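Local coordinates for protein nitrite reductase (Hyphomicrobium denitrificans, PDB 2DV6) that probably reduces nitrite to nitric oxide with electrons from cytochrome c, as a copper-containing enzyme of the multicopper oxidase family, at residues G175-N180 and I299-S304. Numbering follows the deposited sequence.
Sequences GQLDDN and IYTVKS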
loop_
_atom_site.group_PDB
_atom_site.type_symbol
_atom_site.label_atom_id
_atom_site.label_comp_id
_atom_site.label_asym_id
_atom_site.label_seq_id
_atom_site.Cartn_x
_atom_site.Cartn_y
_atom_site.Cartn_z
ATOM N N GLY A 175 12.378 27.785 -20.451
ATOM C CA GLY A 175 11.743 27.813 -21.750
ATOM C C GLY A 175 10.305 27.321 -21.742
ATOM O O GLY A 175 9.884 26.560 -20.833
ATOM N N GLN A 176 9.552 27.720 -22.775
ATOM C CA GLN A 176 8.213 27.197 -22.984
ATOM C C GLN A 176 8.277 25.771 -23.558
ATOM O O GLN A 176 8.839 25.550 -24.662
ATOM C CB GLN A 176 7.408 28.068 -23.949
ATOM C CG GLN A 176 5.979 27.532 -24.181
ATOM C CD GLN A 176 5.100 28.548 -24.885
ATOM O OE1 GLN A 176 4.625 28.301 -26.005
ATOM N NE2 GLN A 176 4.907 29.709 -24.250
ATOM N N LEU A 177 7.646 24.841 -22.845
ATOM C CA LEU A 177 7.608 23.446 -23.267
ATOM C C LEU A 177 6.238 23.124 -23.929
ATOM O O LEU A 177 6.134 22.287 -24.822
ATOM C CB LEU A 177 7.846 22.535 -22.042
ATOM C CG LEU A 177 7.593 21.002 -22.194
ATOM C CD1 LEU A 177 8.402 20.443 -23.380
ATOM C CD2 LEU A 177 7.996 20.288 -20.915
ATOM N N ASP A 178 5.185 23.787 -23.469
ATOM C CA ASP A 178 3.835 23.583 -24.002
ATOM C C ASP A 178 3.048 24.762 -23.469
ATOM O O ASP A 178 3.560 25.547 -22.664
ATOM C CB ASP A 178 3.266 22.270 -23.463
ATOM C CG ASP A 178 2.055 21.750 -24.249
ATOM O OD1 ASP A 178 1.675 20.578 -23.968
ATOM O OD2 ASP A 178 1.488 22.467 -25.131
ATOM N N ASP A 179 1.805 24.898 -23.889
ATOM C CA ASP A 179 0.936 25.935 -23.346
ATOM C C ASP A 179 0.922 25.818 -21.818
ATOM O O ASP A 179 0.684 24.729 -21.265
ATOM C CB ASP A 179 -0.474 25.728 -23.910
ATOM C CG ASP A 179 -1.449 26.823 -23.498
ATOM O OD1 ASP A 179 -2.578 26.467 -23.056
ATOM O OD2 ASP A 179 -1.101 28.020 -23.621
ATOM N N ASN A 180 1.210 26.928 -21.134
ATOM C CA ASN A 180 1.159 26.990 -19.683
ATOM C C ASN A 180 2.159 26.007 -19.015
ATOM O O ASN A 180 1.977 25.577 -17.871
ATOM C CB ASN A 180 -0.303 26.795 -19.223
ATOM C CG ASN A 180 -0.542 27.203 -17.771
ATOM O OD1 ASN A 180 0.286 27.881 -17.150
ATOM N ND2 ASN A 180 -1.682 26.781 -17.214
ATOM N N ILE A 299 12.038 14.644 -23.827
ATOM C CA ILE A 299 12.153 15.244 -22.523
ATOM C C ILE A 299 11.475 14.323 -21.495
ATOM O O ILE A 299 10.446 13.699 -21.778
ATOM C CB ILE A 299 11.660 16.756 -22.523
ATOM C CG1 ILE A 299 12.733 17.659 -23.206
ATOM C CG2 ILE A 299 11.386 17.225 -21.123
ATOM C CD1 ILE A 299 12.408 19.181 -23.199
ATOM N N TYR A 300 12.073 14.237 -20.320
ATOM C CA TYR A 300 11.684 13.238 -19.316
ATOM C C TYR A 300 11.260 13.973 -18.047
ATOM O O TYR A 300 12.069 14.264 -17.218
ATOM C CB TYR A 300 12.865 12.279 -19.027
ATOM C CG TYR A 300 13.340 11.486 -20.236
ATOM C CD1 TYR A 300 14.211 12.059 -21.179
ATOM C CD2 TYR A 300 12.918 10.166 -20.448
ATOM C CE1 TYR A 300 14.643 11.345 -22.320
ATOM C CE2 TYR A 300 13.373 9.431 -21.572
ATOM C CZ TYR A 300 14.209 10.032 -22.511
ATOM O OH TYR A 300 14.650 9.302 -23.614
ATOM N N THR A 301 9.978 14.267 -17.910
ATOM C CA THR A 301 9.517 15.123 -16.847
ATOM C C THR A 301 8.933 14.244 -15.731
ATOM O O THR A 301 8.531 13.098 -15.961
ATOM C CB THR A 301 8.446 16.076 -17.352
ATOM O OG1 THR A 301 7.479 15.317 -18.052
ATOM C CG2 THR A 301 9.010 17.103 -18.302
ATOM N N VAL A 302 8.935 14.768 -14.514
ATOM C CA VAL A 302 8.386 14.048 -13.352
ATOM C C VAL A 302 6.879 13.818 -13.558
ATOM O O VAL A 302 6.367 12.706 -13.333
ATOM C CB VAL A 302 8.664 14.836 -12.053
ATOM C CG1 VAL A 302 7.897 14.217 -10.835
ATOM C CG2 VAL A 302 10.161 14.851 -11.786
ATOM N N LYS A 303 6.180 14.845 -14.025
ATOM C CA LYS A 303 4.737 14.699 -14.297
ATOM C C LYS A 303 4.523 14.175 -15.696
ATOM O O LYS A 303 5.398 14.338 -16.574
ATOM C CB LYS A 303 4.001 16.042 -14.118
ATOM C CG LYS A 303 4.103 16.626 -12.707
ATOM C CD LYS A 303 3.204 17.896 -12.623
ATOM C CE LYS A 303 3.704 18.982 -11.655
ATOM N NZ LYS A 303 3.881 18.419 -10.295
ATOM N N SER A 304 3.361 13.569 -15.919
ATOM C CA SER A 304 3.021 13.028 -17.250
ATOM C C SER A 304 2.861 14.130 -18.301
ATOM O O SER A 304 2.488 15.247 -17.968
ATOM C CB SER A 304 1.735 12.205 -17.182
ATOM O OG SER A 304 1.824 11.271 -16.111
#
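The CA atoms of L177 and I299 are the nearest across the two segments, 9.4 Å apart, and no hydrogen bond joins the end of strand 163-178 to the segment 299-304, so side chains alone bridge the gap. L177 reaches across with both branches of its isobutyl fork. Its CG lies anti to the backbone N (chi1 169°), which carries the two methyls out toward the end of strand 290-299 and the loop that follows it, where each methyl has its own partner. L177 CD1 and I299 CD1 lie 4.2 Å apart; the ethyl arm of I299 is extended (chi2 -177°), and its methyl meets the leucine methyl at an angle. The other methyl, L177 CD2, lies 4.2 Å from T301 CG2. The hydroxyl of T301 instead serves the loop: OG1 donates to K303 O at 2.7 Å, almost in line with the carbonyl, and ties T301 to the loop residue two places on. Y183 and Y185 of strand 181-188, together with Y325 and L327 of strand 325-328, close around this small buried apolar cluster. Opposite T181 the strand carries a classic beta bulge formed by L177 and D178, and D178 OD2 accepts the amide of D179. The arrangement is an interdomain seam of a two-domain nitrite reductase core, joining a hairpin end of one cupredoxin beta-sandwich to the loop leaving a strand of the next.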